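PDB 5YWN: protein induced by osmotic stress from Scheffersomyces stipitis, which probably catalyses the NADPH-dependent asymmetric reduction of ketones, including haloketones, to alcohols, as a dihydroflavonol-4-reductase-like member of the short-chain dehydrogenases. Local coordinates for residues S4-G9 and K28-V33; A15-A20 and D237-A242; F77-S82 and V120-S125; L187-P192 and G256-L261. The protein carries 1 engineered substitution. All coordinates share one frame; numbering follows the deposited sequence.

Interaction 1: S4-G9 and K28-V33; sequences SVFVSG and KVVGSV
V5, V7 and V30 make the shortest bonds between these two parallel strands: V5 N reaches K28 O, V30 N reaches V5 O, and V7 N reaches V30 O, each at 2.8 Å. S32 N continues the pattern to V7 O at 3.0 Å. Past the regular pairing a side chain takes over from the backbone. S32 OG sits between its own backbone N and carbonyl carbon (chi1 82°), turned to the other strand, where it accepts from G9 N at 3.0 Å, the N-H bent to 147°. That bond ties the first turn after strand 4-7 to the end of its neighbour.

Outward from the backbone, F6 and V30 stand on the same side of the sheet. One face of the F6 ring, its CG anti to the backbone N (chi1 -162°), lies over V30 O, which sits off-centre toward the rim. CE2 of F6 touches V30 CG1 at 3.7 Å, while CE1 meets S32 CB at 3.9 Å. The ring also lies nearly parallel to that of F77 in the next strand. An alanine at F6 would probably leave V30 CG1 and S32 CB without their aromatic neighbour and open a gap beside F77. On the other side V7 CG2 approaches V29 CG1 more loosely, at 4.3 Å, with I19 and V22 of helix 13-24 packed against this face. Strand 4-7, helix 13-24 and strand 28-33 form the first beta-alpha-beta unit of a Rossmann fold, with G9 in the glycine-rich turn beside the bound NADP.

Interaction 2: A15-A20 and D237-A242; sequences AQQIIA and DVRDVA
Q17 reaches V238 with CG anti to its own carbonyl carbon (chi1 -76°) and one bend in the chain, at chi2 (-78°). CG then rests on V238 CG2 at 3.7 Å, the two side chains crossing at about a right angle. The Q17 amide ends alongside the R239 chain, with NE2 3.9 Å from R239 CG; this nitrogen gives its hydrogen bond to P198 O. Further along, I18 CG1 meets A242 CB at 3.9 Å, where the small alanine lets the two helices come near; the axes of the two short segments pass 8.7 Å apart and cross at -60°.

R239 turns its charged end back to D237, the N-cap residue of helix 238-250. NE and NH2 grip the carboxylate side-on, NE to OD1 at 3.0 Å and NH2 to OD2 at 2.8 Å, while OD1 also caps R239 N at 2.7 Å. An alanine at R239 would probably leave the D237 carboxylate and D324, the salt-bridge partner of NH1, without their counter-charge, though the backbone cap could remain. No hydrogen bond links the two segments; they meet mainly through carbon atoms, while the Q17 amide nitrogen and the R239 guanidinium find their polar partners elsewhere.

Interaction 3: F77-S82 and V120-S125; sequences FLHTAS and VVYTSS. With NAP (NADP nicotinamide-adenine-dinucleotide phosphate), chain B.
H79 leans beside Y122 on the same side of two parallel strands. Its CB lies 4.0 Å from V121 O, and CG, anti to the backbone N (chi1 -176°), starts the ring toward Y122. CD2 makes the real contact, meeting Y122 CD1 at 3.6 Å in the plane of the tyrosine ring, at its edge; the ring planes are inclined at 42°. The two nitrogens look elsewhere: ND1 is hydrogen-bonded to S8 OG and NE2 to T103 OG1, which fixes the rotation of the imidazole between S8 and helix 91-113.

The backbone of H79 works as well, its N bonded to V121 O at 3.0 Å and its O accepting from T123 N, with V121 N to F77 O one step earlier. Strand 74-79, helix 91-113 and strand 119-123 make a beta-alpha-beta crossover of the Rossmann fold, and, as is usual in this fold, the cofactor lies at the C-terminal ends of the strands.

On the opposite face L78 CD2 presses on V121 CG2 at 3.4 Å, tighter than usual for two carbons. T80 CG2 packs on T123 OG1 at 3.2 Å; the hydroxyl of T123 is hydrogen-bonded to H245, that of T80 to S8 O. Beyond the strands both segments turn to NADP. T80 O accepts from hydroxyl O3D of the nicotinamide ribose at 2.6 Å, T123 CG2 touches O4D of the same ribose, and S125 CB comes within 3.4 Å of C6N in the nicotinamide ring. S125 OG, close to that ring too, is hydrogen-bonded to V127 N, and the S125 side chain touches Y163.

Interaction 4: L187-P192 and G256-L261; sequences LSTVNP and GERLLL
N191 and L259 share the shortest bond of this parallel pair, N191 N to L259 O at 2.7 Å. Before it, T189 N reaches E257 O and L259 N reaches T189 O, both at 3.0 Å; after it, L261 N reaches N191 O at 2.9 Å, coming in 48° above the carbonyl plane. G256 N to L187 O adds a more bent bond at the start, in the loop ahead of strand 258-261.

T189, N191 and R258 carry the polar face. T189 OG1, set between its backbone N and carbonyl carbon (chi1 75°), lies alongside R258, 3.4 Å from its CB, and gives its hydrogen to N191 OD1 at 2.8 Å in the plane of that carbonyl. With OD1 so engaged, N191 ND2 comes obliquely to the guanidinium, 3.7 Å from R258 NH2, with the amide and guanidinium planes 85° apart. On the other face the contacts are between apolar side chains: V190 CG1 packs on L261 CG at 4.0 Å, and P192, part of the NADP pocket, follows beside L261.

The second shell is E171 of helix 159-181. Its carboxylate forms a salt bridge with R258 NE and accepts a hydrogen bond from N191 ND2, fixing both groups, while backbone oxygens of E144 and S146 take R258 NH1 and the W147 ring makes a cation-pi contact with the guanidinium. Two groups that can only donate, the N191 amide nitrogen and the R258 guanidinium, thus lie near each other at the last strand of the sheet, and the negative charge of E171 probably makes their proximity favourable.

From the N terminus, interaction 1 closes first, returning the chain through helix 13-24 to put strand 28-33 beside strand 4-7. That helix also opens interaction 2, which waits more than two hundred residues for helix 238-250, so interactions 1 and 2 cross. Interaction 3 opens and closes entirely within that long span, joining strands 74-79 and 119-123. Interaction 4 begins inside the span but ends beyond it, crossing interaction 2 and adding edge strand 258-261. Interactions 1, 3 and 4 follow in series across one parallel sheet, with strands 4-7 and 74-79, then 119-123 and 186-192, as the neighbours between them; interaction 2 joins two helices that pack against it.

Interaction 1: S4-G9 and K28-V33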
# COMPACT_ATOMS: atom_id res chain seq x y z
N SER A 4 -15.00 -9.67 -12.39
CA SER A 4 -14.43 -10.01 -11.12
C SER A 4 -12.97 -9.57 -10.96
O SER A 4 -12.17 -9.75 -11.81
CB SER A 4 -14.53 -11.51 -10.86
OG SER A 4 -15.75 -11.83 -10.36
N VAL A 5 -12.66 -9.02 -9.81
CA VAL A 5 -11.33 -8.62 -9.48
C VAL A 5 -10.73 -9.48 -8.36
O VAL A 5 -11.31 -9.64 -7.36
CB VAL A 5 -11.28 -7.13 -9.09
CG1 VAL A 5 -9.90 -6.72 -8.67
CG2 VAL A 5 -11.85 -6.24 -10.16
N PHE A 6 -9.55 -10.01 -8.58
CA PHE A 6 -8.84 -10.75 -7.56
C PHE A 6 -7.89 -9.84 -6.77
O PHE A 6 -7.14 -9.10 -7.36
CB PHE A 6 -8.10 -11.92 -8.13
CG PHE A 6 -7.71 -12.94 -7.13
CD1 PHE A 6 -6.75 -12.68 -6.21
CD2 PHE A 6 -8.35 -14.14 -7.08
CE1 PHE A 6 -6.41 -13.62 -5.29
CE2 PHE A 6 -8.04 -15.07 -6.15
CZ PHE A 6 -7.06 -14.82 -5.26
N VAL A 7 -7.97 -9.89 -5.46
CA VAL A 7 -7.10 -9.10 -4.60
C VAL A 7 -6.36 -9.98 -3.59
O VAL A 7 -6.94 -10.49 -2.69
CB VAL A 7 -7.87 -8.01 -3.85
CG1 VAL A 7 -6.96 -7.21 -2.96
CG2 VAL A 7 -8.68 -7.12 -4.76
N SER A 8 -5.06 -10.10 -3.75
CA SER A 8 -4.25 -10.81 -2.80
C SER A 8 -4.10 -10.05 -1.48
O SER A 8 -4.14 -8.88 -1.47
CB SER A 8 -2.90 -11.18 -3.39
OG SER A 8 -2.06 -10.11 -3.50
N GLY A 9 -3.92 -10.76 -0.39
CA GLY A 9 -3.86 -10.14 0.91
C GLY A 9 -5.04 -9.26 1.29
O GLY A 9 -4.87 -8.14 1.62
N LYS A 28 -17.22 -7.42 -8.84
CA LYS A 28 -17.09 -8.41 -7.84
C LYS A 28 -15.63 -8.56 -7.43
O LYS A 28 -14.76 -8.22 -8.15
CB LYS A 28 -17.68 -9.72 -8.30
CG LYS A 28 -19.16 -9.84 -8.12
CD LYS A 28 -19.59 -11.16 -8.66
CE LYS A 28 -21.03 -11.48 -8.43
NZ LYS A 28 -21.84 -11.31 -9.64
N VAL A 29 -15.41 -9.11 -6.26
CA VAL A 29 -14.12 -9.31 -5.72
C VAL A 29 -13.88 -10.71 -5.23
O VAL A 29 -14.69 -11.29 -4.64
CB VAL A 29 -13.83 -8.27 -4.59
CG1 VAL A 29 -12.60 -8.61 -3.80
CG2 VAL A 29 -13.74 -6.88 -5.15
N VAL A 30 -12.69 -11.19 -5.44
CA VAL A 30 -12.21 -12.38 -4.80
C VAL A 30 -10.93 -12.08 -4.10
O VAL A 30 -9.99 -11.69 -4.70
CB VAL A 30 -11.98 -13.49 -5.85
CG1 VAL A 30 -11.57 -14.79 -5.23
CG2 VAL A 30 -13.15 -13.64 -6.79
N GLY A 31 -10.90 -12.30 -2.82
CA GLY A 31 -9.76 -12.00 -2.01
C GLY A 31 -8.99 -13.19 -1.52
O GLY A 31 -9.57 -14.15 -1.18
N SER A 32 -7.68 -13.11 -1.51
CA SER A 32 -6.86 -14.11 -0.84
C SER A 32 -6.59 -13.80 0.65
O SER A 32 -6.31 -12.71 1.02
CB SER A 32 -5.56 -14.45 -1.56
OG SER A 32 -4.55 -13.56 -1.34
N VAL A 33 -6.69 -14.82 1.45
CA VAL A 33 -6.46 -14.72 2.86
C VAL A 33 -5.63 -15.88 3.37
O VAL A 33 -5.65 -16.90 2.81
CB VAL A 33 -7.77 -14.67 3.64
CG1 VAL A 33 -8.55 -13.42 3.35
CG2 VAL A 33 -8.59 -15.91 3.45

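Interaction 2: A15-A20 and D237-A242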
# COMPACT_ATOMS: atom_id res chain seq x y z
N ALA A 15 -5.59 -2.99 1.07
CA ALA A 15 -6.36 -3.96 0.34
C ALA A 15 -7.86 -3.80 0.60
O ALA A 15 -8.60 -3.84 -0.29
CB ALA A 15 -5.91 -5.33 0.70
N GLN A 16 -8.24 -3.57 1.85
CA GLN A 16 -9.62 -3.31 2.21
C GLN A 16 -10.22 -2.04 1.59
O GLN A 16 -11.30 -2.05 1.23
CB GLN A 16 -9.85 -3.37 3.71
CG GLN A 16 -9.77 -4.76 4.27
CD GLN A 16 -10.34 -4.92 5.65
OE1 GLN A 16 -11.47 -4.62 5.89
NE2 GLN A 16 -9.55 -5.42 6.55
N GLN A 17 -9.47 -0.96 1.55
CA GLN A 17 -9.87 0.22 0.86
C GLN A 17 -10.00 0.00 -0.64
O GLN A 17 -10.88 0.45 -1.21
CB GLN A 17 -8.96 1.40 1.19
CG GLN A 17 -9.18 2.02 2.56
CD GLN A 17 -10.40 2.94 2.63
OE1 GLN A 17 -11.26 2.86 1.87
NE2 GLN A 17 -10.43 3.77 3.58
N ILE A 18 -9.09 -0.74 -1.22
CA ILE A 18 -9.18 -1.10 -2.60
C ILE A 18 -10.47 -1.90 -2.82
O ILE A 18 -11.17 -1.62 -3.70
CB ILE A 18 -7.95 -1.92 -3.03
CG1 ILE A 18 -6.72 -1.03 -3.14
CG2 ILE A 18 -8.18 -2.68 -4.33
CD1 ILE A 18 -5.46 -1.76 -3.44
N ILE A 19 -10.73 -2.87 -1.97
CA ILE A 19 -11.89 -3.70 -2.10
C ILE A 19 -13.18 -2.89 -1.99
O ILE A 19 -13.99 -3.01 -2.78
CB ILE A 19 -11.86 -4.86 -1.07
CG1 ILE A 19 -10.73 -5.86 -1.40
CG2 ILE A 19 -13.20 -5.56 -0.98
CD1 ILE A 19 -10.38 -6.80 -0.32
N ALA A 20 -13.26 -2.01 -1.01
CA ALA A 20 -14.42 -1.17 -0.84
C ALA A 20 -14.65 -0.28 -2.04
O ALA A 20 -15.74 -0.12 -2.45
CB ALA A 20 -14.32 -0.35 0.41
N ASP A 237 -2.75 9.61 0.95
CA ASP A 237 -4.00 9.10 1.49
C ASP A 237 -4.40 7.74 0.91
O ASP A 237 -4.29 7.48 -0.23
CB ASP A 237 -5.15 10.09 1.39
CG ASP A 237 -6.37 9.62 2.10
OD1 ASP A 237 -7.03 8.73 1.63
OD2 ASP A 237 -6.66 10.14 3.12
N VAL A 238 -4.87 6.89 1.78
CA VAL A 238 -5.17 5.53 1.43
C VAL A 238 -6.23 5.47 0.32
O VAL A 238 -6.15 4.66 -0.52
CB VAL A 238 -5.52 4.68 2.66
CG1 VAL A 238 -6.80 5.14 3.27
CG2 VAL A 238 -5.66 3.22 2.30
N ARG A 239 -7.19 6.36 0.37
CA ARG A 239 -8.22 6.43 -0.59
C ARG A 239 -7.71 6.82 -1.98
O ARG A 239 -8.18 6.34 -2.95
CB ARG A 239 -9.37 7.27 -0.12
CG ARG A 239 -10.00 6.76 1.15
CD ARG A 239 -10.73 7.85 1.89
NE ARG A 239 -9.84 8.74 2.59
CZ ARG A 239 -10.24 9.73 3.36
NH1 ARG A 239 -11.51 9.97 3.54
NH2 ARG A 239 -9.37 10.48 3.93
N ASP A 240 -6.73 7.69 -2.01
CA ASP A 240 -6.01 8.00 -3.21
C ASP A 240 -5.20 6.80 -3.78
O ASP A 240 -5.19 6.60 -4.93
CB ASP A 240 -5.17 9.23 -3.02
CG ASP A 240 -6.00 10.47 -2.79
OD1 ASP A 240 -7.00 10.62 -3.41
OD2 ASP A 240 -5.62 11.27 -1.99
N VAL A 241 -4.56 6.03 -2.91
CA VAL A 241 -3.86 4.85 -3.34
C VAL A 241 -4.80 3.84 -3.98
O VAL A 241 -4.52 3.31 -5.01
CB VAL A 241 -3.02 4.20 -2.26
CG1 VAL A 241 -2.28 3.03 -2.86
CG2 VAL A 241 -2.02 5.17 -1.72
N ALA A 242 -5.95 3.67 -3.36
CA ALA A 242 -6.96 2.81 -3.89
C ALA A 242 -7.48 3.25 -5.27
O ALA A 242 -7.56 2.48 -6.13
CB ALA A 242 -8.08 2.61 -2.91

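Interaction 3: F77-S82 and V120-S125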
# COMPACT_ATOMS: atom_id res chain seq x y z
N PHE A 77 -6.13 -8.97 -11.67
CA PHE A 77 -5.43 -9.39 -10.48
C PHE A 77 -4.68 -8.24 -9.84
O PHE A 77 -3.82 -7.69 -10.44
CB PHE A 77 -4.50 -10.55 -10.75
CG PHE A 77 -4.05 -11.30 -9.53
CD1 PHE A 77 -3.18 -10.75 -8.64
CD2 PHE A 77 -4.50 -12.58 -9.29
CE1 PHE A 77 -2.77 -11.45 -7.53
CE2 PHE A 77 -4.12 -13.28 -8.18
CZ PHE A 77 -3.25 -12.72 -7.31
N LEU A 78 -5.00 -7.92 -8.62
CA LEU A 78 -4.24 -6.97 -7.85
C LEU A 78 -3.45 -7.69 -6.76
O LEU A 78 -3.99 -8.17 -5.80
CB LEU A 78 -5.15 -5.92 -7.31
CG LEU A 78 -6.26 -5.42 -8.23
CD1 LEU A 78 -7.20 -4.48 -7.56
CD2 LEU A 78 -5.69 -4.78 -9.45
N HIS A 79 -2.15 -7.75 -6.96
CA HIS A 79 -1.25 -8.35 -6.02
C HIS A 79 -0.73 -7.33 -5.00
O HIS A 79 0.14 -6.56 -5.26
CB HIS A 79 -0.10 -8.99 -6.76
CG HIS A 79 0.85 -9.73 -5.87
ND1 HIS A 79 0.46 -10.43 -4.78
CD2 HIS A 79 2.19 -9.87 -5.94
CE1 HIS A 79 1.50 -10.98 -4.21
NE2 HIS A 79 2.56 -10.66 -4.90
N THR A 80 -1.34 -7.34 -3.84
CA THR A 80 -1.01 -6.40 -2.78
C THR A 80 -0.32 -6.99 -1.54
O THR A 80 0.31 -6.30 -0.82
CB THR A 80 -2.25 -5.62 -2.32
OG1 THR A 80 -3.02 -6.42 -1.46
CG2 THR A 80 -3.12 -5.17 -3.46
N ALA A 81 -0.48 -8.27 -1.32
CA ALA A 81 0.11 -8.90 -0.20
C ALA A 81 1.63 -8.90 -0.23
O ALA A 81 2.22 -9.25 -1.17
CB ALA A 81 -0.42 -10.30 -0.04
N SER A 82 2.21 -8.45 0.86
CA SER A 82 3.61 -8.45 1.10
C SER A 82 3.89 -8.39 2.58
O SER A 82 3.17 -7.79 3.30
CB SER A 82 4.24 -7.21 0.48
OG SER A 82 5.38 -7.51 -0.19
N VAL A 120 -2.88 -6.94 -14.59
CA VAL A 120 -2.29 -7.17 -13.32
C VAL A 120 -1.66 -5.88 -12.78
O VAL A 120 -0.99 -5.17 -13.50
CB VAL A 120 -1.25 -8.27 -13.37
CG1 VAL A 120 -0.51 -8.39 -12.06
CG2 VAL A 120 -1.82 -9.59 -13.87
N VAL A 121 -1.91 -5.61 -11.52
CA VAL A 121 -1.34 -4.49 -10.84
C VAL A 121 -0.55 -5.00 -9.66
O VAL A 121 -1.05 -5.70 -8.83
CB VAL A 121 -2.38 -3.49 -10.33
CG1 VAL A 121 -1.75 -2.28 -9.72
CG2 VAL A 121 -3.39 -3.14 -11.35
N TYR A 122 0.70 -4.61 -9.59
CA TYR A 122 1.50 -4.94 -8.47
C TYR A 122 1.64 -3.74 -7.53
O TYR A 122 1.99 -2.70 -7.95
CB TYR A 122 2.86 -5.43 -8.90
CG TYR A 122 3.78 -5.68 -7.77
CD1 TYR A 122 3.52 -6.68 -6.88
CD2 TYR A 122 4.84 -4.87 -7.54
CE1 TYR A 122 4.33 -6.91 -5.83
CE2 TYR A 122 5.66 -5.08 -6.48
CZ TYR A 122 5.37 -6.11 -5.62
OH TYR A 122 6.12 -6.33 -4.57
N THR A 123 1.38 -3.95 -6.27
CA THR A 123 1.53 -2.91 -5.29
C THR A 123 3.02 -2.86 -4.83
O THR A 123 3.46 -3.63 -4.08
CB THR A 123 0.62 -3.06 -4.04
OG1 THR A 123 -0.72 -3.29 -4.39
CG2 THR A 123 0.73 -1.85 -3.13
N SER A 124 3.73 -1.90 -5.35
CA SER A 124 5.11 -1.70 -5.00
C SER A 124 5.20 -0.65 -3.90
O SER A 124 4.37 -0.63 -3.05
CB SER A 124 5.95 -1.32 -6.21
OG SER A 124 7.30 -1.50 -6.02
N SER A 125 6.26 0.13 -3.91
CA SER A 125 6.50 1.17 -2.97
C SER A 125 7.58 2.15 -3.42
O SER A 125 8.41 1.82 -4.19
CB SER A 125 6.89 0.59 -1.62
OG SER A 125 7.29 1.54 -0.74
PA NAP B . -0.49 -4.49 6.03
O1A NAP B . -1.67 -3.67 6.49
O2A NAP B . 0.29 -5.30 7.03
O5B NAP B . -0.99 -5.48 4.86
C5B NAP B . -0.25 -6.65 4.54
C4B NAP B . -1.21 -7.80 4.22
O4B NAP B . -0.55 -8.78 3.42
C3B NAP B . -1.70 -8.48 5.49
O3B NAP B . -3.13 -8.37 5.60
C2B NAP B . -1.29 -9.94 5.37
O2B NAP B . -2.43 -10.79 5.41
C1B NAP B . -0.56 -10.07 4.04
N9A NAP B . 0.83 -10.54 4.27
C8A NAP B . 1.79 -9.85 4.92
N7A NAP B . 2.95 -10.57 4.95
C5A NAP B . 2.73 -11.73 4.31
C6A NAP B . 3.53 -12.93 3.98
N6A NAP B . 4.82 -13.04 4.35
N1A NAP B . 2.91 -13.92 3.29
C2A NAP B . 1.62 -13.84 2.91
N3A NAP B . 0.85 -12.77 3.18
C4A NAP B . 1.33 -11.70 3.86
O3 NAP B . 0.53 -3.52 5.26
PN NAP B . -0.02 -2.25 4.42
O1N NAP B . 0.54 -1.00 5.04
O2N NAP B . -1.51 -2.41 4.25
O5D NAP B . 0.68 -2.45 2.98
C5D NAP B . -0.08 -2.95 1.88
C4D NAP B . 0.83 -3.10 0.66
O4D NAP B . 1.11 -1.81 0.10
C3D NAP B . 2.15 -3.76 1.01
O3D NAP B . 2.29 -5.01 0.33
C2D NAP B . 3.24 -2.79 0.58
O2D NAP B . 4.11 -3.41 -0.37
C1D NAP B . 2.52 -1.60 -0.03
N1N NAP B . 2.92 -0.36 0.65
C2N NAP B . 2.21 0.07 1.70
C3N NAP B . 2.58 1.24 2.37
C7N NAP B . 1.78 1.72 3.54
O7N NAP B . 2.24 2.59 4.26
N7N NAP B . 0.58 1.19 3.76
C4N NAP B . 3.69 1.95 1.94
C5N NAP B . 4.41 1.48 0.85
C6N NAP B . 4.00 0.31 0.22
P2B NAP B . -2.97 -11.37 6.81
O1X NAP B . -3.65 -12.66 6.43
O2X NAP B . -1.72 -11.55 7.64
O3X NAP B . -3.90 -10.30 7.31

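Interaction 4: L187-P192 and G256-L261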
# COMPACT_ATOMS: atom_id res chain seq x y z
N LEU A 187 0.86 -5.26 -17.35
CA LEU A 187 1.22 -5.01 -16.00
C LEU A 187 1.35 -3.54 -15.74
O LEU A 187 1.78 -2.80 -16.55
CB LEU A 187 2.53 -5.68 -15.63
CG LEU A 187 3.20 -5.42 -14.28
CD1 LEU A 187 2.35 -5.89 -13.13
CD2 LEU A 187 4.58 -6.03 -14.18
N SER A 188 0.98 -3.17 -14.55
CA SER A 188 1.25 -1.85 -14.05
C SER A 188 1.55 -1.89 -12.56
O SER A 188 1.19 -2.80 -11.92
CB SER A 188 0.11 -0.93 -14.40
OG SER A 188 -1.06 -1.28 -13.77
N THR A 189 2.26 -0.89 -12.05
CA THR A 189 2.59 -0.86 -10.64
C THR A 189 2.13 0.41 -10.01
O THR A 189 2.02 1.40 -10.64
CB THR A 189 4.11 -1.05 -10.32
OG1 THR A 189 4.86 0.12 -10.62
CG2 THR A 189 4.70 -2.24 -11.02
N VAL A 190 1.88 0.34 -8.72
CA VAL A 190 1.62 1.49 -7.90
C VAL A 190 2.68 1.60 -6.80
O VAL A 190 2.91 0.69 -6.08
CB VAL A 190 0.19 1.47 -7.37
CG1 VAL A 190 -0.06 2.62 -6.45
CG2 VAL A 190 -0.79 1.43 -8.49
N ASN A 191 3.31 2.74 -6.71
CA ASN A 191 4.47 2.96 -5.86
C ASN A 191 4.20 4.08 -4.82
O ASN A 191 4.48 5.22 -5.01
CB ASN A 191 5.72 3.25 -6.69
CG ASN A 191 6.07 2.15 -7.64
OD1 ASN A 191 5.34 1.83 -8.49
ND2 ASN A 191 7.21 1.59 -7.46
N PRO A 192 3.57 3.71 -3.73
CA PRO A 192 3.23 4.67 -2.69
C PRO A 192 4.33 4.99 -1.69
O PRO A 192 5.17 4.21 -1.41
CB PRO A 192 2.06 4.04 -1.97
CG PRO A 192 1.86 2.77 -2.59
CD PRO A 192 3.01 2.42 -3.42
N GLY A 256 1.81 -0.79 -18.59
CA GLY A 256 3.25 -0.75 -18.58
C GLY A 256 3.86 0.41 -17.83
O GLY A 256 4.98 0.69 -18.02
N GLU A 257 3.08 1.05 -16.99
CA GLU A 257 3.52 2.16 -16.18
C GLU A 257 3.76 1.83 -14.71
O GLU A 257 3.14 1.01 -14.15
CB GLU A 257 2.55 3.35 -16.28
CG GLU A 257 2.05 3.71 -17.65
CD GLU A 257 2.90 4.71 -18.37
OE1 GLU A 257 3.93 5.04 -17.88
OE2 GLU A 257 2.53 5.14 -19.45
N ARG A 258 4.69 2.57 -14.12
CA ARG A 258 4.87 2.72 -12.71
C ARG A 258 4.27 4.05 -12.26
O ARG A 258 4.49 5.08 -12.84
CB ARG A 258 6.30 2.68 -12.29
CG ARG A 258 7.14 1.53 -12.73
CD ARG A 258 8.57 1.82 -12.43
NE ARG A 258 9.01 1.43 -11.14
CZ ARG A 258 10.06 1.96 -10.52
NH1 ARG A 258 10.71 2.93 -11.07
NH2 ARG A 258 10.43 1.51 -9.38
N LEU A 259 3.49 3.97 -11.21
CA LEU A 259 2.84 5.13 -10.68
C LEU A 259 3.34 5.52 -9.31
O LEU A 259 3.22 4.80 -8.39
CB LEU A 259 1.36 4.87 -10.63
CG LEU A 259 0.72 4.49 -11.91
CD1 LEU A 259 -0.73 4.16 -11.70
CD2 LEU A 259 0.94 5.60 -12.88
N LEU A 260 3.94 6.68 -9.23
CA LEU A 260 4.48 7.19 -8.00
C LEU A 260 3.38 7.94 -7.27
O LEU A 260 2.93 8.92 -7.73
CB LEU A 260 5.63 8.12 -8.29
CG LEU A 260 6.33 8.98 -7.23
CD1 LEU A 260 6.91 8.16 -6.11
CD2 LEU A 260 7.39 9.88 -7.82
N LEU A 261 2.97 7.42 -6.13
CA LEU A 261 1.87 7.98 -5.38
C LEU A 261 2.37 8.69 -4.14
O LEU A 261 2.56 8.10 -3.13
CB LEU A 261 0.85 6.90 -5.03
CG LEU A 261 -0.30 6.57 -5.97
CD1 LEU A 261 -1.44 7.55 -5.80
CD2 LEU A 261 0.17 6.59 -7.40